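Local coordinates for protein triggering receptor expressed on myeloid cells 1 (PDB 1U9K) that amplifies inflammatory responses as a cell-surface receptor of innate and adaptive immunity that signals through the adapter TYROBP/DAP12, at residues Thr46-Gln51 and Phe65-Asp70. Residues are numbered along the deposited sequence; the frame is centred on the assembly and turned at random.
Sequences TLVVTQ and FTLKHD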
ATOM      1  N   THR A  46      -9.690  -1.636   0.806  1.00 19.93           N
ATOM      2  CA  THR A  46      -8.629  -2.221   0.038  1.00 20.38           C
ATOM      3  C   THR A  46      -8.632  -1.606  -1.352  1.00 20.96           C
ATOM      4  O   THR A  46      -9.581  -1.733  -2.076  1.00 20.76           O
ATOM      5  CB  THR A  46      -8.854  -3.718   0.007  1.00 20.78           C
ATOM      6  OG1 THR A  46      -8.716  -4.182   1.367  1.00 22.32           O
ATOM      7  CG2 THR A  46      -7.744  -4.433  -0.775  1.00 20.22           C
ATOM      8  N   LEU A  47      -7.540  -0.955  -1.701  1.00 19.86           N
ATOM      9  CA  LEU A  47      -7.480  -0.108  -2.859  1.00 20.22           C
ATOM     10  C   LEU A  47      -6.870  -0.858  -4.057  1.00 20.49           C
ATOM     11  O   LEU A  47      -7.255  -0.619  -5.140  1.00 19.75           O
ATOM     12  CB  LEU A  47      -6.671   1.124  -2.543  1.00 21.15           C
ATOM     13  CG  LEU A  47      -7.365   2.017  -1.518  1.00 20.52           C
ATOM     14  CD1 LEU A  47      -6.447   3.105  -1.142  1.00 24.58           C
ATOM     15  CD2 LEU A  47      -8.581   2.530  -2.139  1.00 23.40           C
ATOM     16  N   VAL A  48      -5.888  -1.727  -3.813  1.00 19.69           N
ATOM     17  CA  VAL A  48      -5.169  -2.420  -4.874  1.00 20.00           C
ATOM     18  C   VAL A  48      -4.470  -3.590  -4.218  1.00 18.91           C
ATOM     19  O   VAL A  48      -4.013  -3.471  -3.109  1.00 18.26           O
ATOM     20  CB  VAL A  48      -4.213  -1.460  -5.643  1.00 19.36           C
ATOM     21  CG1 VAL A  48      -3.196  -0.797  -4.730  1.00 20.59           C
ATOM     22  CG2 VAL A  48      -3.527  -2.193  -6.844  1.00 21.06           C
ATOM     23  N   VAL A  49      -4.454  -4.703  -4.914  1.00 18.50           N
ATOM     24  CA  VAL A  49      -3.852  -5.936  -4.424  1.00 18.68           C
ATOM     25  C   VAL A  49      -2.928  -6.543  -5.446  1.00 18.75           C
ATOM     26  O   VAL A  49      -3.091  -6.289  -6.624  1.00 19.13           O
ATOM     27  CB  VAL A  49      -4.922  -6.982  -4.064  1.00 18.87           C
ATOM     28  CG1 VAL A  49      -5.798  -6.478  -2.927  1.00 20.59           C
ATOM     29  CG2 VAL A  49      -5.763  -7.325  -5.284  1.00 17.77           C
ATOM     30  N   THR A  50      -1.936  -7.313  -5.000  1.00 18.52           N
ATOM     31  CA  THR A  50      -1.138  -8.079  -5.930  1.00 20.20           C
ATOM     32  C   THR A  50      -1.906  -9.264  -6.439  1.00 21.18           C
ATOM     33  O   THR A  50      -2.965  -9.630  -5.906  1.00 21.27           O
ATOM     34  CB  THR A  50       0.193  -8.542  -5.321  1.00 19.83           C
ATOM     35  OG1 THR A  50      -0.041  -9.356  -4.163  1.00 20.14           O
ATOM     36  CG2 THR A  50       1.007  -7.394  -4.818  1.00 20.99           C
ATOM     37  N   GLN A  51      -1.414  -9.842  -7.536  1.00 24.81           N
ATOM     38  CA  GLN A  51      -2.101 -10.993  -8.145  1.00 25.52           C
ATOM     39  C   GLN A  51      -1.216 -12.223  -8.183  1.00 25.80           C
ATOM     40  O   GLN A  51       0.009 -12.138  -8.039  1.00 23.56           O
ATOM     41  CB  GLN A  51      -2.628 -10.660  -9.535  1.00 27.84           C
ATOM     42  CG  GLN A  51      -3.910  -9.758  -9.545  1.00 31.20           C
ATOM     43  CD  GLN A  51      -5.148 -10.346  -8.800  1.00 35.08           C
ATOM     44  OE1 GLN A  51      -5.415 -11.558  -8.828  1.00 40.34           O
ATOM     45  NE2 GLN A  51      -5.915  -9.467  -8.187  1.00 38.49           N
ATOM     46  N   PHE A  65      -3.618   4.164  -8.581  1.00 22.45           N
ATOM     47  CA  PHE A  65      -2.754   3.364  -7.713  1.00 21.63           C
ATOM     48  C   PHE A  65      -1.885   2.431  -8.581  1.00 22.32           C
ATOM     49  O   PHE A  65      -2.359   1.881  -9.572  1.00 22.55           O
ATOM     50  CB  PHE A  65      -3.577   2.527  -6.740  1.00 22.14           C
ATOM     51  CG  PHE A  65      -4.495   3.329  -5.900  1.00 22.82           C
ATOM     52  CD1 PHE A  65      -5.764   3.590  -6.307  1.00 26.20           C
ATOM     53  CD2 PHE A  65      -4.078   3.816  -4.683  1.00 25.02           C
ATOM     54  CE1 PHE A  65      -6.608   4.354  -5.551  1.00 26.14           C
ATOM     55  CE2 PHE A  65      -4.928   4.572  -3.926  1.00 25.52           C
ATOM     56  CZ  PHE A  65      -6.189   4.859  -4.381  1.00 25.73           C
ATOM     57  N   THR A  66      -0.626   2.297  -8.189  1.00 21.61           N
ATOM     58  CA  THR A  66       0.262   1.321  -8.755  1.00 22.05           C
ATOM     59  C   THR A  66       0.939   0.613  -7.594  1.00 21.62           C
ATOM     60  O   THR A  66       1.409   1.231  -6.659  1.00 20.84           O
ATOM     61  CB  THR A  66       1.315   2.013  -9.648  1.00 22.55           C
ATOM     62  OG1 THR A  66       0.654   2.568 -10.783  1.00 24.84           O
ATOM     63  CG2 THR A  66       2.302   0.994 -10.235  1.00 24.32           C
ATOM     64  N   LEU A  67       0.954  -0.717  -7.632  1.00 21.14           N
ATOM     65  CA  LEU A  67       1.676  -1.512  -6.673  1.00 20.24           C
ATOM     66  C   LEU A  67       2.736  -2.250  -7.381  1.00 19.44           C
ATOM     67  O   LEU A  67       2.464  -3.007  -8.339  1.00 21.38           O
ATOM     68  CB  LEU A  67       0.707  -2.497  -6.096  1.00 23.22           C
ATOM     69  CG  LEU A  67       0.806  -3.094  -4.744  1.00 27.94           C
ATOM     70  CD1 LEU A  67       1.003  -2.015  -3.724  1.00 32.77           C
ATOM     71  CD2 LEU A  67      -0.541  -3.864  -4.518  1.00 26.26           C
ATOM     72  N   LYS A  68       3.966  -2.078  -6.956  1.00 18.38           N
ATOM     73  CA  LYS A  68       5.051  -2.841  -7.544  1.00 17.68           C
ATOM     74  C   LYS A  68       5.429  -3.852  -6.505  1.00 18.50           C
ATOM     75  O   LYS A  68       5.709  -3.499  -5.360  1.00 19.46           O
ATOM     76  CB  LYS A  68       6.204  -1.947  -7.891  1.00 18.20           C
ATOM     77  CG  LYS A  68       6.083  -1.140  -9.152  1.00 21.60           C
ATOM     78  CD  LYS A  68       7.359  -0.271  -9.253  1.00 26.71           C
ATOM     79  CE  LYS A  68       7.618   0.297 -10.682  1.00 30.67           C
ATOM     80  NZ  LYS A  68       6.720   1.491 -10.750  1.00 36.54           N
ATOM     81  N   HIS A  69       5.352  -5.107  -6.871  1.00 17.78           N
ATOM     82  CA  HIS A  69       5.807  -6.216  -6.049  1.00 18.01           C
ATOM     83  C   HIS A  69       7.200  -6.609  -6.483  1.00 17.03           C
ATOM     84  O   HIS A  69       7.387  -7.231  -7.535  1.00 15.06           O
ATOM     85  CB  HIS A  69       4.820  -7.381  -6.128  1.00 19.00           C
ATOM     86  CG  HIS A  69       5.296  -8.656  -5.387  1.00 22.97           C
ATOM     87  ND1 HIS A  69       5.380  -8.731  -4.014  1.00 27.02           N
ATOM     88  CD2 HIS A  69       5.697  -9.860  -5.857  1.00 26.79           C
ATOM     89  CE1 HIS A  69       5.813  -9.928  -3.668  1.00 29.47           C
ATOM     90  NE2 HIS A  69       6.013 -10.632  -4.766  1.00 26.91           N
ATOM     91  N   ASP A  70       8.188  -6.310  -5.633  1.00 15.50           N
ATOM     92  CA  ASP A  70       9.569  -6.499  -5.951  1.00 15.10           C
ATOM     93  C   ASP A  70      10.234  -7.436  -4.961  1.00 15.89           C
ATOM     94  O   ASP A  70      11.049  -7.019  -4.170  1.00 15.62           O
ATOM     95  CB  ASP A  70      10.234  -5.124  -5.966  1.00 16.29           C
ATOM     96  CG  ASP A  70      11.572  -5.096  -6.648  1.00 13.16           C
ATOM     97  OD1 ASP A  70      12.276  -6.136  -6.846  1.00 15.10           O
ATOM     98  OD2 ASP A  70      12.033  -3.994  -6.966  1.00 18.84           O
TER
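Phe65 lays one face of its ring against Leu47, whose CB sits 4.2 Å from the ring centroid, 11° off the normal, in a CH-pi contact. Leu47 CD1 continues the contact at the ring's far end, 3.5 Å from Phe65 CE2. Nearer the backbone, Phe65 CB meets Val48 CG1 at 3.9 Å, and Met80 of strand 75-80 touches the same phenylalanine. An alanine in place of Phe65 would keep the CB contact with Val48 but would probably open a gap against Leu47, leaving its CB and both methyls without the ring. The CG of Leu67, the next residue to face residues 46-51, stands anti to the backbone N (chi1 -153°), and from it CD2 reaches the 48-50 backbone, 3.7 Å from Val49 C. Val48 CG1 and CG2 each lie 4.1 Å from Leu67 CD2, the two side chains sliding past each other in opposite directions. Thr50 crosses Leu67 at about a right angle, its CG2 3.9 Å from Leu67 CD2. The same methyl also rests 4.0 Å from His69 CB, and the His69 ring meets that of Phe23. Strand 45-49 is an edge strand of one sheet and strand 65-70 belongs to the other, so the contact joins the two layers of the V-type immunoglobulin sandwich, the strand segments crossing at -43°. No hydrogen bond links the two segments; the layers meet here through aliphatic carbons, one aromatic face and a methyl set against the backbone, and Thr50 contributes its methyl while its OG1 is hydrogen-bonded to the backbone N of Lys33, on strand 32-37.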